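Local coordinates for soluble inorganic pyrophosphatase (Toxoplasma gondii, PDB 5WRT), which probably hydrolyses inorganic diphosphate to phosphate with the help of magnesium ions, at residues A[63-67]-A[68-72]; A[185-188]-A[189-193]; A[193-196]-A[197-201]. All coordinates share one frame; numbering follows the deposited sequence.

Interaction 1: residues A[63-67]-A[68-72]; sequences MQLRL and PFTPI
Gln64 and Pro71 close the loop between strands 57-63 and 72-74 with a short backbone bond. Gln64 N donates to Pro71 O over 2.6 Å, with an N-H...O angle of 162°. The same carbonyl oxygen receives a CA-H...O contact from Met63. Two beta turns fill the space between. The first is type I, from Gln64 to Leu67. The second is type II, from Leu67 to Thr70, where Thr70 N donates to Leu67 O over 3.1 Å. Gln64 O also takes a CA-H...O contact from Thr70 CA at 3.2 Å, so the two arms of the loop touch through backbone atoms.

The packed part runs from the strand ends into the loop. Met63, Ile72, Pro71 and Thr70 are buried, and Leu67 is partly exposed. Met63 CG meets Ile72 CG1 at 3.7 Å, and the two chains slant across each other. The bend of Met63 at chi3 (-73°) turns its CE away from Ile72. Val50 of strand 47-53 touches both residues. Leu67 and Pro71 meet at about a right angle, with Leu67 CB 3.7 Å from Pro71 CD. Arg16 packs against both. Thr70 OG1 hydrogen-bonds with Ser28 OG.

The turn side is looser. Pro68 and Phe69 are exposed, and the CB of Phe69 leads away from residues 63-67. Arg66 is exposed as well and adds almost nothing to the contact.

Met63 N donates to Glu52 OE2. Glu52 binds magnesium in this protein, although that ion is not bound to this chain in the model. A type I and a type II beta turn in succession thus join two antiparallel neighbouring strands, with Met63 and Ile72 as a non-hydrogen-bonded pair, next to the metal site of a pyrophosphatase.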
loop_
_atom_site.group_PDB
_atom_site.type_symbol
_atom_site.label_atom_id
_atom_site.label_comp_id
_atom_site.label_asym_id
_atom_site.label_seq_id
_atom_site.Cartn_x
_atom_site.Cartn_y
_atom_site.Cartn_z
ATOM N N MET A 63 -18.806 -4.813 -10.420
ATOM C CA MET A 63 -20.109 -4.998 -11.042
ATOM C C MET A 63 -20.107 -4.395 -12.441
ATOM O O MET A 63 -19.685 -3.251 -12.635
ATOM C CB MET A 63 -21.197 -4.350 -10.187
ATOM C CG MET A 63 -21.433 -5.036 -8.852
ATOM S SD MET A 63 -22.841 -4.361 -7.946
ATOM C CE MET A 63 -22.185 -2.786 -7.398
ATOM N N GLN A 64 -20.583 -5.166 -13.418
ATOM C CA GLN A 64 -20.648 -4.714 -14.810
ATOM C C GLN A 64 -22.027 -4.103 -15.033
ATOM O O GLN A 64 -22.999 -4.796 -15.336
ATOM C CB GLN A 64 -20.371 -5.869 -15.765
ATOM C CG GLN A 64 -19.015 -6.535 -15.559
ATOM C CD GLN A 64 -17.859 -5.559 -15.693
ATOM O OE1 GLN A 64 -17.761 -4.827 -16.677
ATOM N NE2 GLN A 64 -16.977 -5.546 -14.700
ATOM N N LEU A 65 -22.106 -2.779 -14.887
ATOM C CA LEU A 65 -23.395 -2.097 -14.872
ATOM C C LEU A 65 -24.103 -2.123 -16.224
ATOM O O LEU A 65 -25.324 -1.943 -16.268
ATOM C CB LEU A 65 -23.205 -0.650 -14.408
ATOM C CG LEU A 65 -22.503 -0.476 -13.057
ATOM C CD1 LEU A 65 -22.528 0.978 -12.611
ATOM C CD2 LEU A 65 -23.119 -1.376 -11.993
ATOM N N ARG A 66 -23.377 -2.345 -17.321
ATOM C CA ARG A 66 -24.018 -2.406 -18.632
ATOM C C ARG A 66 -24.726 -3.732 -18.870
ATOM O O ARG A 66 -25.678 -3.788 -19.656
ATOM C CB ARG A 66 -22.995 -2.164 -19.742
ATOM C CG ARG A 66 -22.608 -0.706 -19.925
ATOM C CD ARG A 66 -21.482 -0.558 -20.936
ATOM N NE ARG A 66 -21.744 -1.306 -22.163
ATOM C CZ ARG A 66 -21.892 -0.749 -23.362
ATOM N NH1 ARG A 66 -21.798 0.566 -23.499
ATOM N NH2 ARG A 66 -22.126 -1.508 -24.425
ATOM N N LEU A 67 -24.288 -4.796 -18.209
ATOM C CA LEU A 67 -24.779 -6.129 -18.512
ATOM C C LEU A 67 -26.069 -6.414 -17.748
ATOM O O LEU A 67 -26.323 -5.809 -16.701
ATOM C CB LEU A 67 -23.725 -7.171 -18.149
ATOM C CG LEU A 67 -22.357 -6.986 -18.808
ATOM C CD1 LEU A 67 -21.473 -8.197 -18.565
ATOM C CD2 LEU A 67 -22.508 -6.724 -20.300
ATOM N N PRO A 68 -26.906 -7.318 -18.256
ATOM C CA PRO A 68 -28.128 -7.677 -17.526
ATOM C C PRO A 68 -27.792 -8.318 -16.187
ATOM O O PRO A 68 -26.930 -9.196 -16.099
ATOM C CB PRO A 68 -28.835 -8.656 -18.471
ATOM C CG PRO A 68 -27.754 -9.176 -19.361
ATOM C CD PRO A 68 -26.801 -8.034 -19.539
ATOM N N PHE A 69 -28.466 -7.844 -15.138
ATOM C CA PHE A 69 -28.294 -8.261 -13.748
ATOM C C PHE A 69 -26.961 -7.818 -13.162
ATOM O O PHE A 69 -26.613 -8.245 -12.052
ATOM C CB PHE A 69 -28.449 -9.779 -13.582
ATOM C CG PHE A 69 -29.832 -10.280 -13.877
ATOM C CD1 PHE A 69 -30.914 -9.843 -13.130
ATOM C CD2 PHE A 69 -30.055 -11.171 -14.914
ATOM C CE1 PHE A 69 -32.191 -10.296 -13.403
ATOM C CE2 PHE A 69 -31.331 -11.626 -15.193
ATOM C CZ PHE A 69 -32.400 -11.187 -14.434
ATOM N N THR A 70 -26.213 -6.972 -13.868
ATOM C CA THR A 70 -25.004 -6.336 -13.361
ATOM C C THR A 70 -24.066 -7.317 -12.636
ATOM O O THR A 70 -23.779 -7.152 -11.465
ATOM C CB THR A 70 -25.351 -5.170 -12.445
ATOM O OG1 THR A 70 -25.988 -5.659 -11.259
ATOM C CG2 THR A 70 -26.293 -4.211 -13.152
ATOM N N PRO A 71 -23.580 -8.341 -13.342
ATOM C CA PRO A 71 -22.712 -9.326 -12.688
ATOM C C PRO A 71 -21.351 -8.744 -12.346
ATOM O O PRO A 71 -20.932 -7.707 -12.865
ATOM C CB PRO A 71 -22.589 -10.435 -13.735
ATOM C CG PRO A 71 -22.735 -9.720 -15.032
ATOM C CD PRO A 71 -23.728 -8.614 -14.783
ATOM N N ILE A 72 -20.651 -9.443 -11.460
ATOM C CA ILE A 72 -19.305 -9.053 -11.060
ATOM C C ILE A 72 -18.327 -9.824 -11.934
ATOM O O ILE A 72 -18.352 -11.059 -11.971
ATOM C CB ILE A 72 -19.060 -9.328 -9.569
ATOM C CG1 ILE A 72 -20.002 -8.484 -8.711
ATOM C CG2 ILE A 72 -17.609 -9.045 -9.198
ATOM C CD1 ILE A 72 -19.898 -8.772 -7.235
#

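Interaction 2: residues A[185-188]-A[189-193]; sequences PGIR and EWFRW
Helix 183-193 holds this contact, which joins residues about one turn apart. Four i to i+4 backbone bonds run across it. Glu189 N donates to Pro185 O at 2.8 Å, and Trp190, Phe191 and Arg192 repeat the pattern on Gly186, Ile187 and Arg188.

On the polar side, Arg188 and Glu189 lie alongside each other. Arg188 NE and Glu189 OE2 are 4.2 Å apart, too far for a salt bridge. A water joins them: it accepts from Arg188 NE at 2.8 Å, in the guanidinium plane, and donates to Glu189 OE2 at 2.7 Å. Glu189 is gripped more directly by Arg192, side-on. A bend at chi2 (-47°) folds the Glu189 carboxylate toward Arg192. Arg192 NE meets Glu189 OE1 at 2.8 Å, and Arg192 NH2 meets Glu189 OE2 at 2.9 Å with an N-H...O angle of 176°. Both oxygens are approached on the syn side. This twofold grip should fix the carboxylate's rotation.

The salt bridge lies at the dimer interface of this pyrophosphatase. Gly182 of the second subunit packs on Glu189 and Arg192, and Trp193 NE1 hydrogen-bonds to its carbonyl oxygen. Arg192 NH1 also forms a salt bridge with Glu209.

The apolar side carries Ile187 and Phe191, side by side. Ile187 CG2 touches Phe191 CD2 at 4.0 Å. Trp190 CE3 lies over the centre of one face of the Phe191 ring, 3.7 Å above its plane.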
loop_
_atom_site.group_PDB
_atom_site.type_symbol
_atom_site.label_atom_id
_atom_site.label_comp_id
_atom_site.label_asym_id
_atom_site.label_seq_id
_atom_site.Cartn_x
_atom_site.Cartn_y
_atom_site.Cartn_z
ATOM N N PRO A 185 -4.975 4.726 8.689
ATOM C CA PRO A 185 -3.882 5.203 7.825
ATOM C C PRO A 185 -3.489 4.200 6.756
ATOM O O PRO A 185 -3.078 4.611 5.663
ATOM C CB PRO A 185 -2.735 5.460 8.812
ATOM C CG PRO A 185 -3.022 4.575 9.960
ATOM C CD PRO A 185 -4.515 4.522 10.077
ATOM N N GLY A 186 -3.606 2.900 7.030
ATOM C CA GLY A 186 -3.314 1.916 6.002
ATOM C C GLY A 186 -4.235 2.039 4.802
ATOM O O GLY A 186 -3.796 1.918 3.657
ATOM N N ILE A 187 -5.521 2.296 5.050
ATOM C CA ILE A 187 -6.467 2.474 3.951
ATOM C C ILE A 187 -6.200 3.781 3.215
ATOM O O ILE A 187 -6.224 3.828 1.980
ATOM C CB ILE A 187 -7.913 2.400 4.476
ATOM C CG1 ILE A 187 -8.254 0.972 4.902
ATOM C CG2 ILE A 187 -8.895 2.897 3.422
ATOM C CD1 ILE A 187 -9.480 0.877 5.783
ATOM N N ARG A 188 -5.935 4.861 3.958
ATOM C CA ARG A 188 -5.651 6.144 3.320
ATOM C C ARG A 188 -4.404 6.063 2.449
ATOM O O ARG A 188 -4.399 6.530 1.305
ATOM C CB ARG A 188 -5.490 7.243 4.372
ATOM C CG ARG A 188 -5.144 8.603 3.765
ATOM C CD ARG A 188 -5.139 9.719 4.802
ATOM N NE ARG A 188 -4.728 9.229 6.112
ATOM C CZ ARG A 188 -5.407 9.429 7.236
ATOM N NH1 ARG A 188 -6.534 10.128 7.221
ATOM N NH2 ARG A 188 -4.951 8.934 8.378
ATOM N N GLU A 189 -3.330 5.473 2.978
ATOM C CA GLU A 189 -2.090 5.402 2.216
ATOM C C GLU A 189 -2.209 4.439 1.043
ATOM O O GLU A 189 -1.559 4.640 0.011
ATOM C CB GLU A 189 -0.932 4.994 3.126
ATOM C CG GLU A 189 -0.607 6.014 4.213
ATOM C CD GLU A 189 -0.512 7.439 3.694
ATOM O OE1 GLU A 189 0.044 7.648 2.595
ATOM O OE2 GLU A 189 -1.003 8.354 4.389
ATOM N N TRP A 190 -3.031 3.396 1.178
ATOM C CA TRP A 190 -3.234 2.470 0.069
ATOM C C TRP A 190 -3.844 3.185 -1.129
ATOM O O TRP A 190 -3.330 3.098 -2.249
ATOM C CB TRP A 190 -4.123 1.305 0.507
ATOM C CG TRP A 190 -4.016 0.110 -0.392
ATOM C CD1 TRP A 190 -3.256 -1.005 -0.183
ATOM C CD2 TRP A 190 -4.678 -0.086 -1.648
ATOM N NE1 TRP A 190 -3.408 -1.884 -1.227
ATOM C CE2 TRP A 190 -4.274 -1.343 -2.141
ATOM C CE3 TRP A 190 -5.574 0.677 -2.403
ATOM C CZ2 TRP A 190 -4.737 -1.854 -3.354
ATOM C CZ3 TRP A 190 -6.032 0.168 -3.606
ATOM C CH2 TRP A 190 -5.612 -1.084 -4.069
ATOM N N PHE A 191 -4.941 3.909 -0.908
ATOM C CA PHE A 191 -5.613 4.592 -2.005
ATOM C C PHE A 191 -4.898 5.865 -2.439
ATOM O O PHE A 191 -5.164 6.359 -3.540
ATOM C CB PHE A 191 -7.062 4.890 -1.620
ATOM C CG PHE A 191 -7.951 3.682 -1.677
ATOM C CD1 PHE A 191 -8.404 3.200 -2.896
ATOM C CD2 PHE A 191 -8.308 3.008 -0.521
ATOM C CE1 PHE A 191 -9.214 2.080 -2.957
ATOM C CE2 PHE A 191 -9.117 1.886 -0.577
ATOM C CZ PHE A 191 -9.570 1.422 -1.797
ATOM N N ARG A 192 -3.997 6.400 -1.614
ATOM C CA ARG A 192 -3.202 7.544 -2.049
ATOM C C ARG A 192 -2.160 7.132 -3.083
ATOM O O ARG A 192 -1.898 7.874 -4.037
ATOM C CB ARG A 192 -2.521 8.212 -0.853
ATOM C CG ARG A 192 -1.891 9.562 -1.184
ATOM C CD ARG A 192 -0.639 9.829 -0.360
ATOM N NE ARG A 192 -0.909 9.860 1.074
ATOM C CZ ARG A 192 -1.330 10.936 1.735
ATOM N NH1 ARG A 192 -1.528 12.079 1.092
ATOM N NH2 ARG A 192 -1.547 10.867 3.041
ATOM N N TRP A 193 -1.569 5.948 -2.921
ATOM C CA TRP A 193 -0.384 5.561 -3.673
ATOM C C TRP A 193 -0.631 4.518 -4.756
ATOM O O TRP A 193 0.250 4.317 -5.598
ATOM C CB TRP A 193 0.693 5.029 -2.712
ATOM C CG TRP A 193 1.300 6.082 -1.833
ATOM C CD1 TRP A 193 0.986 6.346 -0.530
ATOM C CD2 TRP A 193 2.335 7.006 -2.191
ATOM N NE1 TRP A 193 1.756 7.381 -0.057
ATOM C CE2 TRP A 193 2.593 7.804 -1.057
ATOM C CE3 TRP A 193 3.067 7.239 -3.360
ATOM C CZ2 TRP A 193 3.551 8.817 -1.059
ATOM C CZ3 TRP A 193 4.016 8.244 -3.359
ATOM C CH2 TRP A 193 4.250 9.021 -2.216
HETATM O O HOH W 1 -2.167 8.332 6.780
#

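Interaction 3: residues A[193-196]-A[197-201]; sequences WYKL and PTDNV
Lys195, at the N-cap position of the short helix 196-199, meets Thr198 and Asp199 in its last part. Lys195 CB is 3.9 Å from Thr198 OG1 and 4.0 Å from Asp199 OD2. CB also lies near Val201 CG2. The next atom, CG, is anti to the carbonyl carbon (chi1 -69°). From there it covers the centre of one face of the Tyr194 ring, 3.5 Å above the plane, as a CH-pi type contact. The chain then runs on extended and bends at chi4. Its NZ forms a salt bridge with Asp149. Asp199 OD2 stays 5.1 Å from Lys195 NZ, so the two charges are near but not in contact.

The backbone winds the helix. Asp199 N donates to Lys195 O at 2.8 Å. Asn200 N donates to Leu196 O at the same distance, with a bent N-H...O angle of 131°. Asn200 has a positive phi and ends the helical run. The chain then turns back: a water accepts from Lys195 N and donates to Val201 O at 2.6 Å.

Leu196 is buried, and Asn56 of the second subunit packs against it and Pro197. Tyr194 stacks on Trp190 and meets Phe191 edge-to-face.

Thr198 OG1 donates to Asp199 OD2 on its anti side. Asp199 thus has a hydroxyl partner, while Lys195 NZ has its salt-bridge partner in Asp149, which probably offsets its charge. Backbone bonds therefore close the single helical turn, and the water ties its N-cap residue to the chain leaving it, while the lysine's ammonium group is directed to a separate acid.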
loop_
_atom_site.group_PDB
_atom_site.type_symbol
_atom_site.label_atom_id
_atom_site.label_comp_id
_atom_site.label_asym_id
_atom_site.label_seq_id
_atom_site.Cartn_x
_atom_site.Cartn_y
_atom_site.Cartn_z
ATOM N N TRP A 193 -1.569 5.948 -2.921
ATOM C CA TRP A 193 -0.384 5.561 -3.673
ATOM C C TRP A 193 -0.631 4.518 -4.756
ATOM O O TRP A 193 0.250 4.317 -5.598
ATOM C CB TRP A 193 0.693 5.029 -2.712
ATOM C CG TRP A 193 1.300 6.082 -1.833
ATOM C CD1 TRP A 193 0.986 6.346 -0.530
ATOM C CD2 TRP A 193 2.335 7.006 -2.191
ATOM N NE1 TRP A 193 1.756 7.381 -0.057
ATOM C CE2 TRP A 193 2.593 7.804 -1.057
ATOM C CE3 TRP A 193 3.067 7.239 -3.360
ATOM C CZ2 TRP A 193 3.551 8.817 -1.059
ATOM C CZ3 TRP A 193 4.016 8.244 -3.359
ATOM C CH2 TRP A 193 4.250 9.021 -2.216
ATOM N N TYR A 194 -1.790 3.853 -4.769
ATOM C CA TYR A 194 -1.923 2.636 -5.571
ATOM C C TYR A 194 -1.925 2.885 -7.077
ATOM O O TYR A 194 -1.758 1.930 -7.843
ATOM C CB TYR A 194 -3.183 1.864 -5.171
ATOM C CG TYR A 194 -4.479 2.419 -5.713
ATOM C CD1 TYR A 194 -4.913 3.690 -5.364
ATOM C CD2 TYR A 194 -5.274 1.665 -6.566
ATOM C CE1 TYR A 194 -6.102 4.197 -5.853
ATOM C CE2 TYR A 194 -6.464 2.161 -7.060
ATOM C CZ TYR A 194 -6.874 3.430 -6.701
ATOM O OH TYR A 194 -8.060 3.931 -7.188
ATOM N N LYS A 195 -2.107 4.122 -7.528
ATOM C CA LYS A 195 -2.079 4.410 -8.955
ATOM C C LYS A 195 -0.787 5.094 -9.391
ATOM O O LYS A 195 -0.700 5.571 -10.527
ATOM C CB LYS A 195 -3.285 5.265 -9.344
ATOM C CG LYS A 195 -4.625 4.553 -9.256
ATOM C CD LYS A 195 -5.762 5.522 -9.560
ATOM C CE LYS A 195 -7.000 4.776 -10.068
ATOM N NZ LYS A 195 -7.790 5.547 -11.088
ATOM N N LEU A 196 0.211 5.166 -8.512
ATOM C CA LEU A 196 1.517 5.673 -8.926
ATOM C C LEU A 196 2.180 4.789 -9.973
ATOM O O LEU A 196 2.707 5.332 -10.959
ATOM C CB LEU A 196 2.425 5.871 -7.708
ATOM C CG LEU A 196 3.709 6.645 -8.027
ATOM C CD1 LEU A 196 3.413 8.127 -8.213
ATOM C CD2 LEU A 196 4.765 6.437 -6.950
ATOM N N PRO A 197 2.217 3.457 -9.836
ATOM C CA PRO A 197 2.860 2.660 -10.892
ATOM C C PRO A 197 2.085 2.655 -12.196
ATOM O O PRO A 197 2.700 2.601 -13.267
ATOM C CB PRO A 197 2.936 1.251 -10.281
ATOM C CG PRO A 197 2.663 1.429 -8.822
ATOM C CD PRO A 197 1.760 2.605 -8.725
ATOM N N THR A 198 0.753 2.715 -12.141
ATOM C CA THR A 198 -0.046 2.634 -13.359
ATOM C C THR A 198 -0.204 3.993 -14.034
ATOM O O THR A 198 -0.181 4.080 -15.267
ATOM C CB THR A 198 -1.417 2.028 -13.049
ATOM O OG1 THR A 198 -1.970 2.653 -11.885
ATOM C CG2 THR A 198 -1.290 0.533 -12.800
ATOM N N ASP A 199 -0.358 5.063 -13.255
ATOM C CA ASP A 199 -0.685 6.369 -13.810
ATOM C C ASP A 199 0.289 7.470 -13.410
ATOM O O ASP A 199 0.114 8.613 -13.847
ATOM C CB ASP A 199 -2.104 6.776 -13.395
ATOM C CG ASP A 199 -3.163 5.825 -13.920
ATOM O OD1 ASP A 199 -3.825 6.165 -14.922
ATOM O OD2 ASP A 199 -3.333 4.738 -13.328
ATOM N N ASN A 200 1.299 7.163 -12.593
ATOM C CA ASN A 200 2.287 8.143 -12.133
ATOM C C ASN A 200 1.620 9.336 -11.450
ATOM O O ASN A 200 2.051 10.481 -11.592
ATOM C CB ASN A 200 3.186 8.600 -13.285
ATOM C CG ASN A 200 4.447 9.288 -12.805
ATOM O OD1 ASN A 200 4.781 10.385 -13.254
ATOM N ND2 ASN A 200 5.156 8.644 -11.884
ATOM N N VAL A 201 0.551 9.067 -10.706
ATOM C CA VAL A 201 -0.188 10.096 -9.988
ATOM C C VAL A 201 -0.279 9.696 -8.523
ATOM O O VAL A 201 -0.463 8.519 -8.198
ATOM C CB VAL A 201 -1.600 10.321 -10.568
ATOM C CG1 VAL A 201 -1.518 11.030 -11.914
ATOM C CG2 VAL A 201 -2.346 9.007 -10.681
HETATM O O HOH W 2 -1.942 7.002 -6.693
#

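Following the chain from the N terminus, interaction 1 comes first. It closes the loop between strands 57-63 and 72-74, beside strand 47-53. Much later the chain enters helix 183-193, where interaction 2 stays within one helix. Interaction 3 starts on its last residue, Trp193, and rounds the turn into helix 196-199. Interactions 2 and 3 thus run in series through that shared residue, with centres about 12 Å apart, and both touch the second subunit. None nests in or crosses another. Interaction 1 lies about 28 Å from interaction 2 between centres, across the chain's centre. All lie in the pyrophosphatase part of a longer protein. Side chains of all three come within about 8 Å of bound magnesium.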